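Local coordinates for early 35 kDa protein (Autographa californica nucleopolyhedrovirus, PDB 1P35) that inhibits host caspases, so blocking the apoptosis that infection sets off in the insect cell, and also suppresses the host's antiviral RNA interference, at residues 132-137 against 185-190; 1-6 against 42-47; 179-184 against 193-198; 5-10 against 36-41. All blocks are in the same frame, centred on the assembly; numbering follows the deposited sequence.

Interaction 1 of 4, residues 132-137 against 185-190; sequences YEKYCL and INDTGL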
loop_
_atom_site.group_PDB
_atom_site.type_symbol
_atom_site.label_atom_id
_atom_site.label_comp_id
_atom_site.label_asym_id
_atom_site.label_seq_id
_atom_site.Cartn_x
_atom_site.Cartn_y
_atom_site.Cartn_z
ATOM N N TYR A 132 -7.523 36.708 -8.441
ATOM C CA TYR A 132 -8.435 35.679 -8.888
ATOM C C TYR A 132 -8.981 35.941 -10.306
ATOM O O TYR A 132 -8.987 35.045 -11.160
ATOM C CB TYR A 132 -9.613 35.554 -7.900
ATOM C CG TYR A 132 -10.607 34.484 -8.338
ATOM C CD1 TYR A 132 -11.589 34.768 -9.271
ATOM C CD2 TYR A 132 -10.491 33.179 -7.900
ATOM C CE1 TYR A 132 -12.425 33.786 -9.774
ATOM C CE2 TYR A 132 -11.346 32.167 -8.409
ATOM C CZ TYR A 132 -12.303 32.490 -9.355
ATOM O OH TYR A 132 -13.109 31.494 -9.931
ATOM N N GLU A 133 -9.474 37.154 -10.541
ATOM C CA GLU A 133 -10.042 37.522 -11.838
ATOM C C GLU A 133 -8.974 37.547 -12.923
ATOM O O GLU A 133 -9.255 37.299 -14.113
ATOM C CB GLU A 133 -10.752 38.894 -11.754
ATOM C CG GLU A 133 -11.179 39.486 -13.110
ATOM C CD GLU A 133 -12.207 40.608 -12.976
ATOM O OE1 GLU A 133 -12.018 41.458 -12.088
ATOM O OE2 GLU A 133 -13.185 40.647 -13.767
ATOM N N LYS A 134 -7.745 37.841 -12.522
ATOM C CA LYS A 134 -6.644 37.867 -13.487
ATOM C C LYS A 134 -6.037 36.486 -13.759
ATOM O O LYS A 134 -5.768 36.128 -14.905
ATOM C CB LYS A 134 -5.510 38.751 -12.996
ATOM C CG LYS A 134 -4.404 38.892 -14.068
ATOM C CD LYS A 134 -3.277 39.775 -13.561
ATOM C CE LYS A 134 -2.274 40.104 -14.664
ATOM N NZ LYS A 134 -1.191 40.930 -14.044
ATOM N N TYR A 135 -5.839 35.700 -12.706
ATOM C CA TYR A 135 -5.164 34.433 -12.900
ATOM C C TYR A 135 -5.993 33.161 -12.914
ATOM O O TYR A 135 -5.550 32.158 -13.475
ATOM C CB TYR A 135 -4.059 34.303 -11.859
ATOM C CG TYR A 135 -3.031 35.412 -11.946
ATOM C CD1 TYR A 135 -2.198 35.532 -13.069
ATOM C CD2 TYR A 135 -2.842 36.295 -10.878
ATOM C CE1 TYR A 135 -1.178 36.506 -13.125
ATOM C CE2 TYR A 135 -1.835 37.276 -10.913
ATOM C CZ TYR A 135 -1.005 37.367 -12.041
ATOM O OH TYR A 135 -0.002 38.294 -12.069
ATOM N N CYS A 136 -7.173 33.212 -12.296
ATOM C CA CYS A 136 -8.054 32.069 -12.196
ATOM C C CYS A 136 -9.291 32.129 -13.099
ATOM O O CYS A 136 -9.528 31.209 -13.882
ATOM C CB CYS A 136 -8.519 31.916 -10.746
ATOM S SG CYS A 136 -7.166 31.809 -9.499
ATOM N N LEU A 137 -10.076 33.211 -13.006
ATOM C CA LEU A 137 -11.310 33.293 -13.775
ATOM C C LEU A 137 -11.174 32.848 -15.214
ATOM O O LEU A 137 -11.953 31.996 -15.669
ATOM C CB LEU A 137 -11.884 34.699 -13.746
ATOM C CG LEU A 137 -13.293 34.709 -14.335
ATOM C CD1 LEU A 137 -14.264 34.157 -13.257
ATOM C CD2 LEU A 137 -13.696 36.120 -14.750
ATOM N N ILE A 185 -3.350 30.784 -14.202
ATOM C CA ILE A 185 -2.277 31.447 -14.980
ATOM C C ILE A 185 -1.171 31.976 -14.059
ATOM O O ILE A 185 -1.457 32.263 -12.890
ATOM C CB ILE A 185 -2.873 32.641 -15.749
ATOM C CG1 ILE A 185 -4.057 32.154 -16.591
ATOM C CG2 ILE A 185 -1.812 33.310 -16.640
ATOM C CD1 ILE A 185 -4.857 33.291 -17.234
ATOM N N ASN A 186 0.084 32.056 -14.537
ATOM C CA ASN A 186 1.201 32.660 -13.744
ATOM C C ASN A 186 1.946 33.663 -14.664
ATOM O O ASN A 186 1.774 33.655 -15.890
ATOM C CB ASN A 186 2.228 31.651 -13.186
ATOM C CG ASN A 186 3.001 30.920 -14.295
ATOM O OD1 ASN A 186 3.557 31.542 -15.226
ATOM N ND2 ASN A 186 3.041 29.597 -14.195
ATOM N N ASP A 187 2.781 34.513 -14.086
ATOM C CA ASP A 187 3.433 35.557 -14.884
ATOM C C ASP A 187 4.464 35.118 -15.893
ATOM O O ASP A 187 4.598 35.722 -16.946
ATOM C CB ASP A 187 4.059 36.606 -13.962
ATOM C CG ASP A 187 3.039 37.261 -13.061
ATOM O OD1 ASP A 187 2.076 37.872 -13.594
ATOM O OD2 ASP A 187 3.201 37.153 -11.828
ATOM N N THR A 188 5.191 34.066 -15.572
ATOM C CA THR A 188 6.211 33.569 -16.457
ATOM C C THR A 188 5.659 32.945 -17.764
ATOM O O THR A 188 6.286 33.038 -18.804
ATOM C CB THR A 188 7.061 32.525 -15.717
ATOM O OG1 THR A 188 6.343 31.284 -15.651
ATOM C CG2 THR A 188 7.329 32.980 -14.299
ATOM N N GLY A 189 4.495 32.309 -17.707
ATOM C CA GLY A 189 3.927 31.639 -18.892
ATOM C C GLY A 189 4.399 30.188 -19.062
ATOM O O GLY A 189 4.102 29.555 -20.055
ATOM N N LEU A 190 5.177 29.678 -18.104
ATOM C CA LEU A 190 5.633 28.292 -18.118
ATOM C C LEU A 190 4.978 27.588 -16.927
ATOM O O LEU A 190 4.976 28.107 -15.793
ATOM C CB LEU A 190 7.134 28.206 -17.937
ATOM C CG LEU A 190 8.033 28.641 -19.071
ATOM C CD1 LEU A 190 9.476 28.377 -18.614
ATOM C CD2 LEU A 190 7.680 27.832 -20.354
#

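Interaction 2 of 4, residues 1-6 against 42-47; sequences CVIFPV and VLMMFN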
loop_
_atom_site.group_PDB
_atom_site.type_symbol
_atom_site.label_atom_id
_atom_site.label_comp_id
_atom_site.label_asym_id
_atom_site.label_seq_id
_atom_site.Cartn_x
_atom_site.Cartn_y
_atom_site.Cartn_z
ATOM N N CYS A 1 -7.747 22.662 -9.794
ATOM C CA CYS A 1 -6.548 22.780 -10.621
ATOM C C CYS A 1 -6.174 24.234 -10.730
ATOM O O CYS A 1 -5.002 24.571 -10.685
ATOM C CB CYS A 1 -6.902 22.221 -11.940
ATOM S SG CYS A 1 -7.784 20.837 -11.499
ATOM N N VAL A 2 -7.187 25.066 -10.928
ATOM C CA VAL A 2 -7.001 26.540 -11.007
ATOM C C VAL A 2 -7.091 26.860 -9.532
ATOM O O VAL A 2 -8.179 26.894 -8.933
ATOM C CB VAL A 2 -8.165 27.203 -11.780
ATOM C CG1 VAL A 2 -7.975 28.683 -11.879
ATOM C CG2 VAL A 2 -8.277 26.556 -13.141
ATOM N N ILE A 3 -5.936 27.012 -8.929
ATOM C CA ILE A 3 -5.877 27.246 -7.488
ATOM C C ILE A 3 -5.727 28.685 -7.042
ATOM O O ILE A 3 -5.009 29.467 -7.655
ATOM C CB ILE A 3 -4.753 26.384 -6.906
ATOM C CG1 ILE A 3 -5.080 24.908 -7.208
ATOM C CG2 ILE A 3 -4.585 26.625 -5.416
ATOM C CD1 ILE A 3 -4.079 23.905 -6.618
ATOM N N PHE A 4 -6.421 29.023 -5.962
ATOM C CA PHE A 4 -6.386 30.371 -5.383
ATOM C C PHE A 4 -6.332 30.171 -3.884
ATOM O O PHE A 4 -6.933 29.238 -3.367
ATOM C CB PHE A 4 -7.679 31.151 -5.695
ATOM C CG PHE A 4 -7.739 32.508 -5.044
ATOM C CD1 PHE A 4 -7.143 33.605 -5.651
ATOM C CD2 PHE A 4 -8.252 32.653 -3.746
ATOM C CE1 PHE A 4 -7.036 34.833 -4.968
ATOM C CE2 PHE A 4 -8.155 33.870 -3.042
ATOM C CZ PHE A 4 -7.537 34.963 -3.660
ATOM N N PRO A 5 -5.548 30.970 -3.156
ATOM C CA PRO A 5 -4.603 32.047 -3.449
ATOM C C PRO A 5 -3.597 31.513 -4.460
ATOM O O PRO A 5 -3.356 30.316 -4.494
ATOM C CB PRO A 5 -3.941 32.270 -2.100
ATOM C CG PRO A 5 -5.100 32.051 -1.147
ATOM C CD PRO A 5 -5.644 30.751 -1.702
ATOM N N VAL A 6 -2.974 32.388 -5.244
ATOM C CA VAL A 6 -2.036 31.909 -6.252
ATOM C C VAL A 6 -0.649 31.467 -5.770
ATOM O O VAL A 6 0.113 30.854 -6.519
ATOM C CB VAL A 6 -1.882 32.945 -7.381
ATOM C CG1 VAL A 6 -3.206 33.073 -8.150
ATOM C CG2 VAL A 6 -1.468 34.295 -6.786
ATOM N N VAL A 42 -8.331 27.284 0.765
ATOM C CA VAL A 42 -7.781 27.135 -0.566
ATOM C C VAL A 42 -9.055 26.914 -1.404
ATOM O O VAL A 42 -9.910 26.094 -1.040
ATOM C CB VAL A 42 -6.890 25.851 -0.662
ATOM C CG1 VAL A 42 -6.469 25.608 -2.104
ATOM C CG2 VAL A 42 -5.679 25.973 0.249
ATOM N N LEU A 43 -9.200 27.672 -2.481
ATOM C CA LEU A 43 -10.331 27.512 -3.391
ATOM C C LEU A 43 -9.742 26.911 -4.686
ATOM O O LEU A 43 -8.989 27.577 -5.403
ATOM C CB LEU A 43 -10.971 28.868 -3.715
ATOM C CG LEU A 43 -11.175 29.792 -2.505
ATOM C CD1 LEU A 43 -12.026 31.005 -2.857
ATOM C CD2 LEU A 43 -11.833 28.987 -1.387
ATOM N N MET A 44 -10.015 25.637 -4.936
ATOM C CA MET A 44 -9.538 25.013 -6.154
ATOM C C MET A 44 -10.741 24.878 -7.087
ATOM O O MET A 44 -11.778 24.380 -6.689
ATOM C CB MET A 44 -8.941 23.638 -5.870
ATOM C CG MET A 44 -8.592 22.878 -7.153
ATOM S SD MET A 44 -7.655 21.333 -6.967
ATOM C CE MET A 44 -8.829 20.230 -6.118
ATOM N N MET A 45 -10.624 25.334 -8.313
ATOM C CA MET A 45 -11.772 25.245 -9.202
ATOM C C MET A 45 -11.390 24.697 -10.516
ATOM O O MET A 45 -10.240 24.818 -10.921
ATOM C CB MET A 45 -12.387 26.620 -9.394
ATOM C CG MET A 45 -12.593 27.407 -8.072
ATOM S SD MET A 45 -13.778 28.703 -8.414
ATOM C CE MET A 45 -13.364 29.864 -7.035
ATOM N N PHE A 46 -12.324 24.061 -11.206
ATOM C CA PHE A 46 -11.939 23.561 -12.511
ATOM C C PHE A 46 -13.175 23.185 -13.296
ATOM O O PHE A 46 -14.274 22.953 -12.739
ATOM C CB PHE A 46 -10.950 22.372 -12.353
ATOM C CG PHE A 46 -11.493 21.198 -11.520
ATOM C CD1 PHE A 46 -12.388 20.271 -12.081
ATOM C CD2 PHE A 46 -11.085 21.015 -10.182
ATOM C CE1 PHE A 46 -12.868 19.175 -11.347
ATOM C CE2 PHE A 46 -11.560 19.921 -9.421
ATOM C CZ PHE A 46 -12.458 18.991 -10.012
ATOM N N ASN A 47 -12.992 23.130 -14.598
ATOM C CA ASN A 47 -14.074 22.802 -15.492
ATOM C C ASN A 47 -14.434 21.319 -15.521
ATOM O O ASN A 47 -13.559 20.445 -15.359
ATOM C CB ASN A 47 -13.713 23.271 -16.912
ATOM C CG ASN A 47 -13.762 24.781 -17.073
ATOM O OD1 ASN A 47 -12.909 25.388 -17.745
ATOM N ND2 ASN A 47 -14.781 25.394 -16.492
HETATM O O HOH W 1 -9.868 28.882 -7.811
#

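Interaction 3 of 4, residues 179-184 against 193-198; sequences VPFAHE and YDVVAY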
loop_
_atom_site.group_PDB
_atom_site.type_symbol
_atom_site.label_atom_id
_atom_site.label_comp_id
_atom_site.label_asym_id
_atom_site.label_seq_id
_atom_site.Cartn_x
_atom_site.Cartn_y
_atom_site.Cartn_z
ATOM N N VAL A 179 -10.828 16.596 -18.623
ATOM C CA VAL A 179 -9.867 16.121 -17.636
ATOM C C VAL A 179 -9.210 17.437 -17.244
ATOM O O VAL A 179 -8.554 18.081 -18.037
ATOM C CB VAL A 179 -8.861 15.182 -18.220
ATOM C CG1 VAL A 179 -8.120 14.525 -17.095
ATOM C CG2 VAL A 179 -9.571 14.108 -19.126
ATOM N N PRO A 180 -9.395 17.853 -16.005
ATOM C CA PRO A 180 -8.839 19.136 -15.523
ATOM C C PRO A 180 -7.349 19.261 -15.281
ATOM O O PRO A 180 -6.901 19.311 -14.133
ATOM C CB PRO A 180 -9.684 19.392 -14.266
ATOM C CG PRO A 180 -9.837 18.003 -13.698
ATOM C CD PRO A 180 -10.218 17.191 -14.959
ATOM N N PHE A 181 -6.567 19.329 -16.357
ATOM C CA PHE A 181 -5.124 19.484 -16.206
ATOM C C PHE A 181 -4.701 20.930 -16.050
ATOM O O PHE A 181 -3.636 21.198 -15.489
ATOM C CB PHE A 181 -4.369 18.887 -17.414
ATOM C CG PHE A 181 -4.464 17.401 -17.515
ATOM C CD1 PHE A 181 -4.199 16.602 -16.421
ATOM C CD2 PHE A 181 -4.774 16.793 -18.732
ATOM C CE1 PHE A 181 -4.227 15.211 -16.523
ATOM C CE2 PHE A 181 -4.811 15.396 -18.846
ATOM C CZ PHE A 181 -4.528 14.604 -17.724
ATOM N N ALA A 182 -5.498 21.876 -16.544
ATOM C CA ALA A 182 -5.069 23.285 -16.468
ATOM C C ALA A 182 -4.866 23.872 -15.059
ATOM O O ALA A 182 -5.542 23.488 -14.065
ATOM C CB ALA A 182 -6.054 24.203 -17.286
ATOM N N HIS A 183 -3.938 24.823 -14.997
ATOM C CA HIS A 183 -3.587 25.488 -13.742
ATOM C C HIS A 183 -4.044 26.939 -13.833
ATOM O O HIS A 183 -4.446 27.419 -14.931
ATOM C CB HIS A 183 -2.059 25.517 -13.545
ATOM C CG HIS A 183 -1.377 24.198 -13.782
ATOM N ND1 HIS A 183 -1.125 23.295 -12.777
ATOM C CD2 HIS A 183 -0.899 23.638 -14.917
ATOM C CE1 HIS A 183 -0.516 22.237 -13.277
ATOM N NE2 HIS A 183 -0.367 22.419 -14.576
ATOM N N GLU A 184 -4.015 27.634 -12.689
ATOM C CA GLU A 184 -4.314 29.043 -12.730
ATOM C C GLU A 184 -3.125 29.659 -13.542
ATOM O O GLU A 184 -2.015 29.122 -13.557
ATOM C CB GLU A 184 -4.298 29.627 -11.341
ATOM C CG GLU A 184 -2.974 29.517 -10.671
ATOM C CD GLU A 184 -2.736 28.172 -9.992
ATOM O OE1 GLU A 184 -3.386 27.167 -10.325
ATOM O OE2 GLU A 184 -1.861 28.119 -9.122
ATOM N N TYR A 193 3.968 20.462 -14.459
ATOM C CA TYR A 193 2.930 19.450 -14.246
ATOM C C TYR A 193 3.437 18.235 -13.475
ATOM O O TYR A 193 4.583 17.879 -13.564
ATOM C CB TYR A 193 2.386 18.932 -15.541
ATOM C CG TYR A 193 1.600 19.893 -16.361
ATOM C CD1 TYR A 193 2.236 20.858 -17.170
ATOM C CD2 TYR A 193 0.201 19.772 -16.424
ATOM C CE1 TYR A 193 1.487 21.667 -18.039
ATOM C CE2 TYR A 193 -0.546 20.558 -17.277
ATOM C CZ TYR A 193 0.078 21.498 -18.090
ATOM O OH TYR A 193 -0.730 22.211 -18.957
ATOM N N ASP A 194 2.557 17.632 -12.677
ATOM C CA ASP A 194 2.879 16.431 -11.924
ATOM C C ASP A 194 1.521 15.819 -11.612
ATOM O O ASP A 194 0.936 16.051 -10.539
ATOM C CB ASP A 194 3.657 16.707 -10.625
ATOM C CG ASP A 194 4.058 15.405 -9.934
ATOM O OD1 ASP A 194 4.099 14.363 -10.659
ATOM O OD2 ASP A 194 4.335 15.404 -8.722
ATOM N N VAL A 195 1.044 15.021 -12.566
ATOM C CA VAL A 195 -0.281 14.449 -12.480
ATOM C C VAL A 195 -0.366 13.167 -13.337
ATOM O O VAL A 195 0.377 13.013 -14.323
ATOM C CB VAL A 195 -1.300 15.539 -13.012
ATOM C CG1 VAL A 195 -0.940 15.944 -14.541
ATOM C CG2 VAL A 195 -2.703 15.063 -12.911
ATOM N N VAL A 196 -1.211 12.234 -12.891
ATOM C CA VAL A 196 -1.511 10.993 -13.600
ATOM C C VAL A 196 -3.046 10.981 -13.618
ATOM O O VAL A 196 -3.685 11.546 -12.715
ATOM C CB VAL A 196 -0.953 9.690 -12.892
ATOM C CG1 VAL A 196 0.575 9.712 -12.850
ATOM C CG2 VAL A 196 -1.446 9.592 -11.471
ATOM N N ALA A 197 -3.614 10.407 -14.682
ATOM C CA ALA A 197 -5.035 10.294 -14.856
ATOM C C ALA A 197 -5.411 8.983 -15.562
ATOM O O ALA A 197 -4.666 8.427 -16.408
ATOM C CB ALA A 197 -5.590 11.474 -15.638
ATOM N N TYR A 198 -6.566 8.482 -15.159
ATOM C CA TYR A 198 -7.154 7.276 -15.693
ATOM C C TYR A 198 -8.569 7.743 -16.115
ATOM O O TYR A 198 -9.302 8.258 -15.269
ATOM C CB TYR A 198 -7.220 6.195 -14.564
ATOM C CG TYR A 198 -7.931 4.921 -14.967
ATOM C CD1 TYR A 198 -9.324 4.903 -15.114
ATOM C CD2 TYR A 198 -7.214 3.737 -15.223
ATOM C CE1 TYR A 198 -10.004 3.752 -15.492
ATOM C CE2 TYR A 198 -7.871 2.558 -15.604
ATOM C CZ TYR A 198 -9.278 2.570 -15.729
ATOM O OH TYR A 198 -9.979 1.410 -15.984
#

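Interaction 4 of 4, residues 5-10 against 36-41; sequences PVEIDV and TQLTKP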
loop_
_atom_site.group_PDB
_atom_site.type_symbol
_atom_site.label_atom_id
_atom_site.label_comp_id
_atom_site.label_asym_id
_atom_site.label_seq_id
_atom_site.Cartn_x
_atom_site.Cartn_y
_atom_site.Cartn_z
ATOM N N PRO A 5 -5.548 30.970 -3.156
ATOM C CA PRO A 5 -4.603 32.047 -3.449
ATOM C C PRO A 5 -3.597 31.513 -4.460
ATOM O O PRO A 5 -3.356 30.316 -4.494
ATOM C CB PRO A 5 -3.941 32.270 -2.100
ATOM C CG PRO A 5 -5.100 32.051 -1.147
ATOM C CD PRO A 5 -5.644 30.751 -1.702
ATOM N N VAL A 6 -2.974 32.388 -5.244
ATOM C CA VAL A 6 -2.036 31.909 -6.252
ATOM C C VAL A 6 -0.649 31.467 -5.770
ATOM O O VAL A 6 0.113 30.854 -6.519
ATOM C CB VAL A 6 -1.882 32.945 -7.381
ATOM C CG1 VAL A 6 -3.206 33.073 -8.150
ATOM C CG2 VAL A 6 -1.468 34.295 -6.786
ATOM N N GLU A 7 -0.305 31.772 -4.530
ATOM C CA GLU A 7 0.991 31.341 -4.013
ATOM C C GLU A 7 1.014 29.796 -4.040
ATOM O O GLU A 7 1.761 29.182 -4.791
ATOM C CB GLU A 7 1.164 31.846 -2.566
ATOM C CG GLU A 7 0.019 31.399 -1.632
ATOM C CD GLU A 7 0.110 31.928 -0.212
ATOM O OE1 GLU A 7 1.140 31.670 0.450
ATOM O OE2 GLU A 7 -0.860 32.586 0.237
ATOM N N ILE A 8 0.141 29.216 -3.216
ATOM C CA ILE A 8 -0.048 27.788 -3.017
ATOM C C ILE A 8 0.777 26.830 -3.848
ATOM O O ILE A 8 0.694 26.846 -5.061
ATOM C CB ILE A 8 -1.526 27.392 -3.201
ATOM C CG1 ILE A 8 -2.404 28.201 -2.253
ATOM C CG2 ILE A 8 -1.688 25.898 -2.898
ATOM C CD1 ILE A 8 -2.082 27.937 -0.805
ATOM N N ASP A 9 1.524 25.963 -3.161
ATOM C CA ASP A 9 2.367 24.967 -3.788
ATOM C C ASP A 9 1.715 23.581 -3.677
ATOM O O ASP A 9 1.386 23.122 -2.595
ATOM C CB ASP A 9 3.742 24.964 -3.117
ATOM C CG ASP A 9 4.858 24.691 -4.098
ATOM O OD1 ASP A 9 4.993 23.527 -4.547
ATOM O OD2 ASP A 9 5.580 25.656 -4.446
ATOM N N VAL A 10 1.537 22.937 -4.818
ATOM C CA VAL A 10 0.922 21.636 -4.941
ATOM C C VAL A 10 1.779 20.697 -5.747
ATOM O O VAL A 10 2.648 21.141 -6.465
ATOM C CB VAL A 10 -0.485 21.746 -5.686
ATOM C CG1 VAL A 10 -0.333 22.384 -7.086
ATOM C CG2 VAL A 10 -1.094 20.375 -5.857
ATOM N N THR A 36 1.760 25.669 5.140
ATOM C CA THR A 36 1.430 25.508 6.572
ATOM C C THR A 36 0.827 26.772 7.171
ATOM O O THR A 36 0.034 26.697 8.113
ATOM C CB THR A 36 2.660 25.161 7.475
ATOM O OG1 THR A 36 3.688 26.143 7.295
ATOM C CG2 THR A 36 3.178 23.763 7.193
ATOM N N GLN A 37 1.226 27.925 6.641
ATOM C CA GLN A 37 0.723 29.206 7.123
ATOM C C GLN A 37 -0.809 29.245 7.007
ATOM O O GLN A 37 -1.518 28.970 7.975
ATOM C CB GLN A 37 1.353 30.363 6.317
ATOM C CG GLN A 37 1.062 30.369 4.791
ATOM C CD GLN A 37 1.845 29.323 3.995
ATOM O OE1 GLN A 37 2.313 28.322 4.549
ATOM N NE2 GLN A 37 1.968 29.545 2.675
ATOM N N LEU A 38 -1.287 29.566 5.805
ATOM C CA LEU A 38 -2.701 29.656 5.441
ATOM C C LEU A 38 -3.721 29.802 6.562
ATOM O O LEU A 38 -3.974 28.872 7.331
ATOM C CB LEU A 38 -3.086 28.462 4.566
ATOM C CG LEU A 38 -2.280 28.284 3.281
ATOM C CD1 LEU A 38 -2.757 27.023 2.569
ATOM C CD2 LEU A 38 -2.420 29.518 2.406
ATOM N N THR A 39 -4.317 30.986 6.627
ATOM C CA THR A 39 -5.347 31.277 7.623
ATOM C C THR A 39 -6.736 31.222 6.958
ATOM O O THR A 39 -7.751 31.102 7.639
ATOM C CB THR A 39 -5.104 32.661 8.266
ATOM O OG1 THR A 39 -5.112 33.661 7.244
ATOM C CG2 THR A 39 -3.746 32.687 8.957
ATOM N N LYS A 40 -6.770 31.295 5.630
ATOM C CA LYS A 40 -8.035 31.213 4.868
ATOM C C LYS A 40 -8.076 29.951 3.999
ATOM O O LYS A 40 -7.061 29.305 3.785
ATOM C CB LYS A 40 -8.213 32.469 4.017
ATOM C CG LYS A 40 -8.359 33.693 4.920
ATOM C CD LYS A 40 -8.347 35.006 4.163
ATOM C CE LYS A 40 -8.580 36.176 5.132
ATOM N NZ LYS A 40 -8.585 37.453 4.360
ATOM N N PRO A 41 -9.261 29.560 3.520
ATOM C CA PRO A 41 -9.281 28.351 2.696
ATOM C C PRO A 41 -8.628 28.462 1.303
ATOM O O PRO A 41 -8.377 29.564 0.756
ATOM C CB PRO A 41 -10.771 28.035 2.595
ATOM C CG PRO A 41 -11.398 28.859 3.811
ATOM C CD PRO A 41 -10.624 30.106 3.670
#

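Interaction 1 of 4, residues 132-137 against 185-190
Two hydrogen bonds, both made by Tyr135, join the C-terminal end of helix 126-135 to the loop 185-190. The phenol OH of Tyr135 donates to Asp187 OD1 at 2.6 Å, meeting the carboxylate on its syn side, with the acceptor at the edge of the ring and near its plane. Asp187 CG lies anti to its own carbonyl carbon, beside the backbone N (chi1 -59°), and the carboxylate it carries meets the hydroxyl. Ring and carboxylate stand almost perpendicular, their planes 79° apart, and the two side chains cross at about a right angle. The backbone supplies the second bond, from Ile185 N to Tyr135 O at 2.7 Å. One residue is therefore gripped at its carbonyl and at its hydroxyl, which limits how far the ring can swing. Lys134 NZ lies 4.5 Å from Asp187 OD1, beyond a salt bridge, but its charge would still be expected to help keep the aspartate ionised.

The loop is braced around Asp187 by an Asx motif in which Asn186 OD1 accepts from Gly189 N at 2.8 Å and also from the hydroxyl of Thr188. The Asn186 amide ND2 reaches on to Leu190 O, while Thr188 OG1 forms an ST turn with Leu190 N. These bonds fold the segment back on itself around the aspartate.

The packing is modest, and the contact lies at the surface. Ile185 CB sits in plane at the edge of the Tyr135 ring, 4.0 Å from Tyr135 CD1, and Lys134 CD covers part of one ring face near the rim. The Ile185 side chain also touches Pro138 and Lys139 of the following helix.

Interaction 2 of 4, residues 1-6 against 42-47
The thiol of the first modelled residue, Cys1, lies against the Phe46 side chain: Cys1 SG is 3.6 Å from Phe46 CD2 and 4.3 Å from the ring centroid, 45° off the ring normal, an oblique sulfur-aromatic contact. Phe46 CG is turned between its own backbone N and carbonyl carbon (chi1 58°), and in that position both CG and CB lie beside the sulfur. The Phe46 ring also stacks on Tyr29.

Strand 2-4 runs antiparallel to strand 42-48, the axes of the short segments 4.8 Å apart. Val2 with Met45 and Phe4 with Leu43 are hydrogen-bonded pairs, each closed by two backbone bonds, such as Met45 N to Val2 O at 3.0 Å; Ile3 with Met44 between them is a non-hydrogen-bonded pair. A water donates to both Val2 O and Leu43 O. Strand 42-48 also bonds to strand 148-154, and so lies between it and the short strand 2-4; the peptide bond before Pro5, just after 2-4, is cis.

The side chains alternate between two faces. Ile3 meets both neighbours through its branches: Ile3 CG2 is 3.9 Å from Val42 CG1, and Ile3 CG1 is 4.1 Å from Met44 CG. On the face of Val2 and Phe4, Leu43 CD1 lies 4.2 Å from Phe4 CD2, and helix 126-135 covers Phe4 and Met45.

Interaction 3 of 4, residues 179-184 against 193-198
The imidazole of His183 points its edge at the face of the Tyr193 ring, an edge-to-face pair with centroids 4.5 Å apart and planes at 71°. His183 NE2 leads: it stands 3.2 Å above the tyrosine plane, displaced toward the rim on the CD2 and CE2 side, and is 3.3 Å from Tyr193 CD2. The histidine CG lies anti to its carbonyl carbon, beside the backbone N (chi1 -48°), and the ring carried on it reaches Tyr193. One face of the same imidazole is covered near the rim by Phe181 O, which also approaches Tyr193 CE2. The far end of the tyrosine is held by a hydrogen bond from its OH to Leu288 O.

The Phe181 ring has Val179 CG1 over one face, 3.6 Å above the plane and offset toward the rim, while Val195 CG2 lies in plane at its edge. Phe181 and Val195 cross at about a right angle, and both valine methyls touch the ring: Val195 CG1 is 3.8 Å from Phe181 CD1. At the ring tip, Phe181 CZ is 3.9 Å from Ala197 CB. Farther along, Val179 CG1 meets that same Ala197 CB at 4.2 Å. No hydrogen bond links the two segments, and side-chain packing carries most of the contact.

Val195 and Ala197 point to the loop from strand 191-199, and the ring of Tyr193 reaches it. The loop bends at an inverse gamma turn centred on Pro180. The connection 179-184 thus packs against strand 191-199 near the centre of the chain, where Asp194 and Val195 both face Leu281 of strand 276-282 in a classic beta bulge.

Interaction 4 of 4, residues 5-10 against 36-41
A single hydrogen bond joins the side chains of Glu7 and Gln37, at the exposed margin of the contact. Gln37 NE2 donates to Glu7 OE1 at 3.2 Å, with an N-H...O angle of 150°. The acceptor lies in the amide plane of Gln37, whereas the donor stands above the carboxylate plane of Glu7, 43° out of it. The two side chains slide past each other in opposite directions, and their flat ends are turned well away from coplanar. Glu7 extends straight beyond CG, while Gln37 is bent at chi2 (-75°), which places CD, and Gln37 OE1 accepts a weak bond from Thr36 N.

Both segments are connecting loops. Residues 5-10 link strand 2-4 to strand 10-21; the loop 36-41 leads from strand 24-33 into strand 42-48. Asp9 is also backbone hydrogen-bonded to Met34, just ahead of 36-41.

Apolar contact lies on the buried side. Ile8 and Leu38 cross obliquely; Ile8 CD1 fits against both methyls of the leucine, 3.6 Å from Leu38 CD1 and equally near Leu38 CD2. Ile8 also touches Ile3 and Ile33. Leu38 CD2 also lies 4.1 Å from Glu7 OE2.

A backbone carbonyl makes the remaining contact, Pro5 CD approaching Pro41 O at 3.9 Å. That carbonyl accepts a hydrogen bond from the hydroxyl of Tyr123, whose side chain in turn touches Pro5.

In the fold
From the N terminus, the first six residues pair with strand 42-48 in interaction 2. Interaction 4 starts from the same stretch, sharing Pro5 and Val6, and closes a slightly shorter loop, joining the two connections that flank the hairpin of strands 10-21 and 24-33. Ile3 and Ile8 make the two contacts continuous. Farther on, interaction 1 opens at the end of helix 126-135 and closes in the 185-190 loop; interaction 3 opens within that span and ends beyond it, so the two cross. Tyr132 and Cys136 pack on strand 2-4, and Glu184 probably bonds to Ile3 N, tying the N-terminal strand to the helix and to the loop that packs on strand 191-199.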